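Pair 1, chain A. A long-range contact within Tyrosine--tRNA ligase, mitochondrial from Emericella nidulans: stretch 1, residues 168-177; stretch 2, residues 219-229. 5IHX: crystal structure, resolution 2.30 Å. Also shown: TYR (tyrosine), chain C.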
# COMPACT_ATOMS: atom_id res chain seq x y z
N ASN A 168 2.37 -17.40 9.88
CA ASN A 168 2.90 -16.70 8.72
C ASN A 168 2.02 -15.50 8.40
O ASN A 168 0.81 -15.65 8.26
CB ASN A 168 2.97 -17.65 7.52
CG ASN A 168 3.74 -17.08 6.35
OD1 ASN A 168 3.77 -15.86 6.13
ND2 ASN A 168 4.37 -17.96 5.57
N ASN A 169 2.61 -14.31 8.31
CA ASN A 169 1.80 -13.11 8.09
C ASN A 169 1.20 -13.07 6.68
O ASN A 169 0.41 -12.18 6.37
CB ASN A 169 2.61 -11.83 8.37
CG ASN A 169 3.80 -11.66 7.44
OD1 ASN A 169 3.99 -12.41 6.48
ND2 ASN A 169 4.61 -10.64 7.72
N ASN A 170 1.57 -14.04 5.84
CA ASN A 170 0.88 -14.27 4.57
C ASN A 170 -0.60 -14.54 4.79
O ASN A 170 -1.42 -14.31 3.89
CB ASN A 170 1.49 -15.45 3.82
CG ASN A 170 2.61 -15.04 2.87
OD1 ASN A 170 2.59 -13.95 2.30
ND2 ASN A 170 3.57 -15.93 2.69
N VAL A 171 -0.94 -15.06 5.96
CA VAL A 171 -2.32 -15.39 6.30
C VAL A 171 -3.26 -14.21 6.07
O VAL A 171 -4.39 -14.39 5.63
CB VAL A 171 -2.43 -15.89 7.76
CG1 VAL A 171 -3.88 -15.87 8.25
CG2 VAL A 171 -1.86 -17.29 7.89
N TRP A 172 -2.79 -13.00 6.38
CA TRP A 172 -3.59 -11.80 6.12
C TRP A 172 -3.08 -10.99 4.92
O TRP A 172 -3.89 -10.44 4.17
CB TRP A 172 -3.66 -10.91 7.37
CG TRP A 172 -2.37 -10.62 8.08
CD1 TRP A 172 -1.47 -9.64 7.78
CD2 TRP A 172 -1.86 -11.29 9.25
NE1 TRP A 172 -0.42 -9.67 8.68
CE2 TRP A 172 -0.64 -10.67 9.59
CE3 TRP A 172 -2.32 -12.36 10.03
CZ2 TRP A 172 0.13 -11.09 10.67
CZ3 TRP A 172 -1.55 -12.76 11.11
CH2 TRP A 172 -0.34 -12.13 11.42
N TRP A 173 -1.77 -10.91 4.73
CA TRP A 173 -1.24 -10.06 3.66
C TRP A 173 -1.59 -10.54 2.25
O TRP A 173 -1.51 -9.76 1.30
CB TRP A 173 0.29 -9.94 3.77
CG TRP A 173 0.72 -9.02 4.87
CD1 TRP A 173 1.58 -9.31 5.89
CD2 TRP A 173 0.30 -7.67 5.05
NE1 TRP A 173 1.73 -8.21 6.70
CE2 TRP A 173 0.95 -7.19 6.21
CE3 TRP A 173 -0.55 -6.81 4.36
CZ2 TRP A 173 0.77 -5.89 6.68
CZ3 TRP A 173 -0.73 -5.53 4.83
CH2 TRP A 173 -0.07 -5.08 5.98
N ASN A 174 -1.98 -11.80 2.11
CA ASN A 174 -2.37 -12.31 0.80
C ASN A 174 -3.68 -11.69 0.30
O ASN A 174 -3.90 -11.61 -0.91
CB ASN A 174 -2.50 -13.83 0.84
CG ASN A 174 -1.15 -14.53 0.77
OD1 ASN A 174 -0.11 -13.90 0.57
ND2 ASN A 174 -1.16 -15.85 0.94
N LYS A 175 -4.53 -11.25 1.22
CA LYS A 175 -5.85 -10.73 0.85
C LYS A 175 -6.13 -9.31 1.38
O LYS A 175 -7.03 -8.64 0.87
CB LYS A 175 -6.94 -11.69 1.35
CG LYS A 175 -6.84 -12.06 2.82
CD LYS A 175 -7.87 -13.11 3.20
N THR A 176 -5.38 -8.87 2.39
CA THR A 176 -5.64 -7.58 3.03
C THR A 176 -5.67 -6.42 2.03
O THR A 176 -4.63 -6.06 1.47
CB THR A 176 -4.59 -7.27 4.12
OG1 THR A 176 -4.68 -8.22 5.18
CG2 THR A 176 -4.79 -5.86 4.69
N PRO A 177 -6.85 -5.82 1.80
CA PRO A 177 -6.94 -4.71 0.84
C PRO A 177 -6.14 -3.48 1.25
O PRO A 177 -6.10 -3.12 2.44
CB PRO A 177 -8.44 -4.39 0.80
CG PRO A 177 -9.12 -5.60 1.32
CD PRO A 177 -8.18 -6.17 2.33
N LEU A 219 4.60 0.24 8.34
CA LEU A 219 3.16 0.13 8.49
C LEU A 219 2.72 -1.33 8.41
O LEU A 219 1.75 -1.73 9.06
CB LEU A 219 2.43 0.96 7.42
CG LEU A 219 2.34 2.47 7.67
CD1 LEU A 219 3.68 3.15 7.43
CD2 LEU A 219 1.25 3.10 6.82
N MET A 220 3.43 -2.13 7.62
CA MET A 220 3.13 -3.55 7.52
C MET A 220 3.46 -4.27 8.83
O MET A 220 2.69 -5.09 9.31
CB MET A 220 3.89 -4.20 6.37
CG MET A 220 3.46 -3.71 4.99
SD MET A 220 4.34 -4.54 3.66
CE MET A 220 3.62 -6.18 3.72
N GLN A 221 4.62 -3.95 9.40
CA GLN A 221 5.01 -4.52 10.68
C GLN A 221 4.02 -4.11 11.77
O GLN A 221 3.67 -4.90 12.64
CB GLN A 221 6.43 -4.10 11.07
CG GLN A 221 6.93 -4.77 12.34
CD GLN A 221 8.45 -4.91 12.40
OE1 GLN A 221 9.13 -4.86 11.38
NE2 GLN A 221 8.98 -5.10 13.61
N ALA A 222 3.57 -2.86 11.70
CA ALA A 222 2.60 -2.35 12.66
C ALA A 222 1.29 -3.11 12.52
O ALA A 222 0.66 -3.47 13.52
CB ALA A 222 2.37 -0.87 12.45
N TRP A 223 0.88 -3.35 11.28
CA TRP A 223 -0.36 -4.07 11.02
C TRP A 223 -0.25 -5.52 11.51
O TRP A 223 -1.20 -6.06 12.07
CB TRP A 223 -0.70 -4.02 9.53
CG TRP A 223 -2.11 -4.45 9.23
CD1 TRP A 223 -2.52 -5.67 8.79
CD2 TRP A 223 -3.29 -3.64 9.35
NE1 TRP A 223 -3.89 -5.68 8.63
CE2 TRP A 223 -4.38 -4.45 8.97
CE3 TRP A 223 -3.53 -2.32 9.74
CZ2 TRP A 223 -5.69 -3.97 8.96
CZ3 TRP A 223 -4.83 -1.85 9.74
CH2 TRP A 223 -5.90 -2.68 9.35
N ASP A 224 0.91 -6.14 11.29
CA ASP A 224 1.18 -7.48 11.82
C ASP A 224 0.88 -7.52 13.31
O ASP A 224 0.16 -8.40 13.79
CB ASP A 224 2.63 -7.89 11.60
CG ASP A 224 2.92 -8.30 10.17
OD1 ASP A 224 4.11 -8.44 9.83
OD2 ASP A 224 1.96 -8.47 9.38
N TRP A 225 1.44 -6.56 14.04
CA TRP A 225 1.25 -6.48 15.49
C TRP A 225 -0.23 -6.34 15.82
O TRP A 225 -0.75 -7.04 16.69
CB TRP A 225 2.04 -5.31 16.06
CG TRP A 225 2.22 -5.36 17.56
CD1 TRP A 225 1.61 -6.22 18.43
CD2 TRP A 225 3.06 -4.52 18.35
NE1 TRP A 225 2.02 -5.96 19.71
CE2 TRP A 225 2.91 -4.92 19.69
CE3 TRP A 225 3.93 -3.46 18.05
CZ2 TRP A 225 3.60 -4.31 20.73
CZ3 TRP A 225 4.61 -2.85 19.09
CH2 TRP A 225 4.44 -3.28 20.41
N TRP A 226 -0.90 -5.43 15.12
CA TRP A 226 -2.32 -5.22 15.32
C TRP A 226 -3.11 -6.52 15.17
O TRP A 226 -3.98 -6.82 15.98
CB TRP A 226 -2.85 -4.17 14.33
CG TRP A 226 -4.34 -4.14 14.23
CD1 TRP A 226 -5.09 -4.36 13.11
CD2 TRP A 226 -5.27 -3.89 15.29
NE1 TRP A 226 -6.43 -4.25 13.40
CE2 TRP A 226 -6.57 -3.96 14.73
CE3 TRP A 226 -5.14 -3.60 16.65
CZ2 TRP A 226 -7.72 -3.77 15.49
CZ3 TRP A 226 -6.28 -3.40 17.40
CH2 TRP A 226 -7.55 -3.49 16.82
N MET A 227 -2.77 -7.30 14.15
CA MET A 227 -3.44 -8.58 13.91
C MET A 227 -3.25 -9.54 15.09
O MET A 227 -4.15 -10.30 15.43
CB MET A 227 -2.92 -9.22 12.62
CG MET A 227 -3.32 -8.49 11.35
SD MET A 227 -5.10 -8.45 11.06
CE MET A 227 -5.48 -10.19 10.92
N LEU A 228 -2.07 -9.50 15.70
CA LEU A 228 -1.79 -10.35 16.86
C LEU A 228 -2.32 -9.73 18.14
O LEU A 228 -2.76 -10.42 19.06
CB LEU A 228 -0.29 -10.61 16.98
CG LEU A 228 0.37 -11.32 15.80
CD1 LEU A 228 1.86 -11.48 16.04
CD2 LEU A 228 -0.28 -12.66 15.51
N PHE A 229 -2.26 -8.40 18.21
CA PHE A 229 -2.72 -7.65 19.37
C PHE A 229 -4.19 -7.91 19.67
O PHE A 229 -4.58 -7.99 20.84
CB PHE A 229 -2.48 -6.15 19.14
CG PHE A 229 -2.87 -5.29 20.31
CD1 PHE A 229 -1.92 -4.90 21.24
CD2 PHE A 229 -4.17 -4.85 20.46
CE1 PHE A 229 -2.27 -4.09 22.31
CE2 PHE A 229 -4.53 -4.05 21.53
CZ PHE A 229 -3.58 -3.67 22.46
N TYR C . 11.24 -6.65 10.47
CA TYR C . 11.88 -7.71 11.29
C TYR C . 13.30 -7.99 10.80
O TYR C . 14.16 -8.43 11.56
CB TYR C . 11.05 -9.00 11.24
CG TYR C . 9.59 -8.77 11.54
CD1 TYR C . 9.17 -8.36 12.80
CD2 TYR C . 8.62 -8.97 10.56
CE1 TYR C . 7.84 -8.15 13.08
CE2 TYR C . 7.28 -8.77 10.83
CZ TYR C . 6.90 -8.36 12.09
OH TYR C . 5.57 -8.15 12.36
OXT TYR C . 13.61 -7.80 9.62
O HOH W 1 -5.98 -7.83 7.57

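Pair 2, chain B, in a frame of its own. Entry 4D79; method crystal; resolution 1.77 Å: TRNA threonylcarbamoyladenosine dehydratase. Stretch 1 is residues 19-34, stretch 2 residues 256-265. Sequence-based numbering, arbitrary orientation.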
# COMPACT_ATOMS: atom_id res chain seq x y z
N LEU B 19 2.81 -18.44 -3.22
CA LEU B 19 2.31 -17.96 -1.95
C LEU B 19 0.94 -18.56 -1.60
O LEU B 19 0.77 -19.11 -0.51
CB LEU B 19 2.23 -16.44 -2.00
CG LEU B 19 1.72 -15.78 -0.71
CD1 LEU B 19 2.57 -16.09 0.50
CD2 LEU B 19 1.62 -14.28 -0.92
N TYR B 20 -0.01 -18.47 -2.51
CA TYR B 20 -1.39 -18.90 -2.25
C TYR B 20 -1.68 -20.32 -2.72
O TYR B 20 -2.69 -20.89 -2.31
CB TYR B 20 -2.36 -17.95 -2.93
CG TYR B 20 -2.30 -16.52 -2.43
CD1 TYR B 20 -2.96 -16.14 -1.27
CD2 TYR B 20 -1.62 -15.55 -3.16
CE1 TYR B 20 -2.93 -14.81 -0.84
CE2 TYR B 20 -1.57 -14.27 -2.76
CZ TYR B 20 -2.22 -13.89 -1.60
OH TYR B 20 -2.14 -12.59 -1.22
N GLY B 21 -0.85 -20.87 -3.59
CA GLY B 21 -1.06 -22.21 -4.10
C GLY B 21 -1.56 -22.19 -5.54
O GLY B 21 -2.10 -21.20 -6.02
N GLU B 22 -1.39 -23.33 -6.21
CA GLU B 22 -1.82 -23.47 -7.61
C GLU B 22 -3.33 -23.33 -7.75
O GLU B 22 -3.81 -22.70 -8.69
CB GLU B 22 -1.37 -24.82 -8.19
CG GLU B 22 0.14 -25.05 -8.19
CD GLU B 22 0.91 -24.08 -9.07
OE1 GLU B 22 0.29 -23.25 -9.75
OE2 GLU B 22 2.16 -24.16 -9.08
N LYS B 23 -4.10 -23.96 -6.85
CA LYS B 23 -5.55 -23.88 -6.97
C LYS B 23 -6.02 -22.44 -6.87
O LYS B 23 -6.89 -21.99 -7.62
CB LYS B 23 -6.19 -24.75 -5.89
CG LYS B 23 -7.70 -24.96 -6.06
CD LYS B 23 -8.20 -26.09 -5.18
CE LYS B 23 -9.66 -26.42 -5.44
NZ LYS B 23 -10.58 -25.34 -4.98
N ALA B 24 -5.41 -21.68 -5.95
CA ALA B 24 -5.73 -20.27 -5.82
C ALA B 24 -5.39 -19.50 -7.09
O ALA B 24 -6.11 -18.57 -7.45
CB ALA B 24 -4.98 -19.70 -4.62
N LEU B 25 -4.26 -19.80 -7.73
CA LEU B 25 -3.93 -19.06 -8.95
C LEU B 25 -5.07 -19.16 -9.97
O LEU B 25 -5.43 -18.17 -10.62
CB LEU B 25 -2.62 -19.56 -9.55
CG LEU B 25 -2.08 -18.73 -10.73
CD1 LEU B 25 -1.48 -17.40 -10.25
CD2 LEU B 25 -1.04 -19.52 -11.54
N GLN B 26 -5.61 -20.35 -10.14
CA GLN B 26 -6.72 -20.53 -11.08
C GLN B 26 -8.00 -19.88 -10.55
O GLN B 26 -8.75 -19.28 -11.32
CB GLN B 26 -6.93 -22.02 -11.37
CG GLN B 26 -8.03 -22.25 -12.38
CD GLN B 26 -7.66 -21.84 -13.77
OE1 GLN B 26 -6.85 -22.48 -14.45
NE2 GLN B 26 -8.19 -20.71 -14.19
N LEU B 27 -8.25 -19.98 -9.24
CA LEU B 27 -9.42 -19.32 -8.66
C LEU B 27 -9.39 -17.83 -8.95
O LEU B 27 -10.41 -17.23 -9.30
CB LEU B 27 -9.46 -19.56 -7.15
CG LEU B 27 -10.63 -18.94 -6.37
CD1 LEU B 27 -11.95 -19.65 -6.72
CD2 LEU B 27 -10.34 -19.03 -4.88
N PHE B 28 -8.22 -17.19 -8.73
CA PHE B 28 -8.07 -15.78 -8.99
C PHE B 28 -8.24 -15.47 -10.48
O PHE B 28 -8.90 -14.47 -10.85
CB PHE B 28 -6.70 -15.26 -8.50
CG PHE B 28 -6.44 -15.43 -7.01
CD1 PHE B 28 -7.45 -15.72 -6.11
CD2 PHE B 28 -5.13 -15.27 -6.49
CE1 PHE B 28 -7.18 -15.86 -4.74
CE2 PHE B 28 -4.88 -15.41 -5.13
CZ PHE B 28 -5.90 -15.70 -4.26
N ALA B 29 -7.65 -16.28 -11.35
CA ALA B 29 -7.77 -16.01 -12.78
C ALA B 29 -9.22 -16.09 -13.26
O ALA B 29 -9.62 -15.37 -14.18
CB ALA B 29 -6.90 -16.99 -13.58
N ASP B 30 -10.02 -16.93 -12.63
CA ASP B 30 -11.42 -17.15 -12.96
C ASP B 30 -12.34 -16.14 -12.29
O ASP B 30 -13.55 -16.12 -12.58
CB ASP B 30 -11.86 -18.54 -12.52
CG ASP B 30 -11.29 -19.64 -13.36
OD1 ASP B 30 -10.92 -19.36 -14.49
OD2 ASP B 30 -11.34 -20.81 -12.93
N ALA B 31 -11.80 -15.30 -11.40
CA ALA B 31 -12.63 -14.41 -10.60
C ALA B 31 -12.93 -13.13 -11.35
O ALA B 31 -12.17 -12.69 -12.21
CB ALA B 31 -11.97 -14.08 -9.27
N HIS B 32 -14.05 -12.53 -11.01
CA HIS B 32 -14.43 -11.23 -11.54
C HIS B 32 -14.76 -10.38 -10.32
O HIS B 32 -15.77 -10.63 -9.64
CB HIS B 32 -15.62 -11.33 -12.51
CG HIS B 32 -15.88 -10.04 -13.24
ND1 HIS B 32 -16.85 -9.92 -14.23
CD2 HIS B 32 -15.30 -8.82 -13.12
CE1 HIS B 32 -16.84 -8.67 -14.68
NE2 HIS B 32 -15.90 -7.99 -14.03
N ILE B 33 -13.93 -9.38 -10.04
CA ILE B 33 -14.10 -8.53 -8.86
C ILE B 33 -14.38 -7.10 -9.30
O ILE B 33 -13.80 -6.60 -10.27
CB ILE B 33 -12.88 -8.63 -7.93
CG1 ILE B 33 -12.84 -10.06 -7.37
CG2 ILE B 33 -12.95 -7.58 -6.79
CD1 ILE B 33 -11.73 -10.36 -6.43
N CYS B 34 -15.34 -6.49 -8.62
CA CYS B 34 -15.79 -5.14 -8.90
C CYS B 34 -15.25 -4.22 -7.82
O CYS B 34 -15.42 -4.50 -6.63
CB CYS B 34 -17.33 -5.11 -8.92
SG CYS B 34 -18.02 -3.52 -9.34
N ALA B 256 -10.76 -10.19 1.00
CA ALA B 256 -11.60 -10.80 -0.03
C ALA B 256 -10.97 -12.08 -0.57
O ALA B 256 -11.65 -13.11 -0.71
CB ALA B 256 -11.83 -9.79 -1.17
N LEU B 257 -9.67 -12.04 -0.85
CA LEU B 257 -9.00 -13.23 -1.39
C LEU B 257 -9.01 -14.37 -0.39
O LEU B 257 -9.21 -15.53 -0.77
CB LEU B 257 -7.58 -12.93 -1.81
CG LEU B 257 -7.39 -11.92 -2.94
CD1 LEU B 257 -5.94 -11.81 -3.34
CD2 LEU B 257 -8.21 -12.27 -4.14
N LYS B 258 -8.82 -14.06 0.89
CA LYS B 258 -8.91 -15.09 1.91
C LYS B 258 -10.30 -15.71 1.98
O LYS B 258 -10.45 -16.94 2.12
CB LYS B 258 -8.52 -14.51 3.25
CG LYS B 258 -8.73 -15.43 4.40
CD LYS B 258 -8.29 -14.74 5.68
CE LYS B 258 -9.26 -13.63 6.04
NZ LYS B 258 -9.04 -13.15 7.43
N LYS B 259 -11.33 -14.88 1.97
CA LYS B 259 -12.69 -15.40 2.02
C LYS B 259 -13.02 -16.23 0.78
O LYS B 259 -13.72 -17.24 0.88
CB LYS B 259 -13.67 -14.26 2.23
CG LYS B 259 -13.52 -13.60 3.55
CD LYS B 259 -13.74 -14.54 4.69
CE LYS B 259 -13.47 -13.88 6.04
NZ LYS B 259 -13.65 -14.87 7.13
N MET B 260 -12.53 -15.82 -0.41
CA MET B 260 -12.75 -16.61 -1.62
C MET B 260 -12.07 -17.97 -1.52
O MET B 260 -12.64 -19.00 -1.91
CB MET B 260 -12.24 -15.86 -2.84
CG MET B 260 -12.98 -14.64 -3.15
SD MET B 260 -12.13 -13.57 -4.32
CE MET B 260 -12.13 -14.67 -5.72
N MET B 261 -10.84 -17.99 -1.00
CA MET B 261 -10.14 -19.26 -0.83
C MET B 261 -10.83 -20.13 0.21
O MET B 261 -11.02 -21.33 -0.01
CB MET B 261 -8.68 -18.99 -0.45
CG MET B 261 -7.86 -18.51 -1.61
SD MET B 261 -6.19 -17.99 -1.18
CE MET B 261 -5.49 -19.44 -0.40
N ALA B 262 -11.31 -19.52 1.31
CA ALA B 262 -11.97 -20.31 2.34
C ALA B 262 -13.26 -20.92 1.81
O ALA B 262 -13.59 -22.07 2.13
CB ALA B 262 -12.26 -19.46 3.58
N LYS B 263 -14.01 -20.15 1.03
CA LYS B 263 -15.26 -20.64 0.45
C LYS B 263 -15.01 -21.78 -0.52
O LYS B 263 -15.70 -22.81 -0.48
CB LYS B 263 -15.99 -19.49 -0.24
CG LYS B 263 -17.41 -19.87 -0.76
CD LYS B 263 -18.02 -18.71 -1.52
CE LYS B 263 -19.54 -18.83 -1.63
NZ LYS B 263 -20.11 -17.69 -2.41
N ALA B 264 -13.99 -21.64 -1.37
CA ALA B 264 -13.69 -22.71 -2.32
C ALA B 264 -13.30 -23.99 -1.59
O ALA B 264 -13.77 -25.08 -1.94
CB ALA B 264 -12.61 -22.26 -3.28
N ALA B 265 -12.54 -23.87 -0.51
CA ALA B 265 -12.14 -25.04 0.26
C ALA B 265 -13.32 -25.68 0.98
O ALA B 265 -13.35 -26.90 1.16
CB ALA B 265 -11.09 -24.65 1.30

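The sharpest difference lies at one matched position, A:Asp224 in pair 1 and B:Met261 in pair 2: a carboxylate gathers three hydrogen bonds across the contact in one, a thioether fills the same space in the other, where no hydrogen bond crosses at all. The shared frame is a short helical segment, followed by a less regular stretch, packed against a longer helix; 14 central residues superpose with an RMSD of 0.7 Å. The nearest CA pair of each contact also matches, A:Asn169 with A:Asp224 (CA to CA 6.8 Å) and B:Ala24 with B:Met261 (CA to CA 6.7 Å).

In pair 1, A:Asn169 ND2 donates to A:Asp224 OD1 (3.1 Å), while A:Trp172 NE1 and A:Trp173 NE1 both donate to A:Asp224 OD2 (2.8 and 2.7 Å). Aspartate suits this buried place because its two oxygens can accept several N-H groups; indole suits its partners because it brings one donor along with a broad apolar surface. OD1 also accepts from the hydroxyl of the bound tyrosine, OH to A:Asp224 OD1 being 2.9 Å, as befits a tyrosine--tRNA ligase.

In pair 2, B:Met261 is a knob among B:Tyr20, B:Ala24, B:Leu27 and B:Phe28. B:Met261 SD lies 4.0 Å from B:Ala24 CB and 3.8 Å from B:Phe28 CZ. Alanine, at the position of A:Asn169, offers a small apolar wall here, and the flexible, unbranched methionine follows the shape of its pocket.

At the neighbouring positions both partners are larger in pair 1. A:Trp172 matches B:Leu27, and A:Met227 matches B:Ala264. In pair 1 the methionine lies over the indole, with A:Met227 CG 3.8 Å from A:Trp172 CD2; in pair 2 two smaller groups meet, B:Leu27 CD2 and B:Ala264 CB, 4.3 Å apart. A:Trp173 and B:Phe28 are matched aromatics, and each has an aliphatic group of a matched residue over one face: A:Met220 CE in pair 1, B:Leu257 CD2 in pair 2, the latter 3.8 Å from B:Phe28 CE1.

Farther along, A:Thr176 matches B:Ala31 and A:Trp223 matches B:Met260. A:Thr176 CG2 comes within 4.0 Å of A:Trp223 NE1, and a water joins the two polar groups, 2.7 Å from A:Thr176 OG1 and 3.2 Å from A:Trp223 NE1. In pair 2 the matched side chains carry no N-H or O-H group, and B:Met260 CE packs on B:Ala31 CB at 3.6 Å. One backbone arrangement thus accommodates both a polar, indole-rich contact and a mainly apolar one with no hydrogen bond across it.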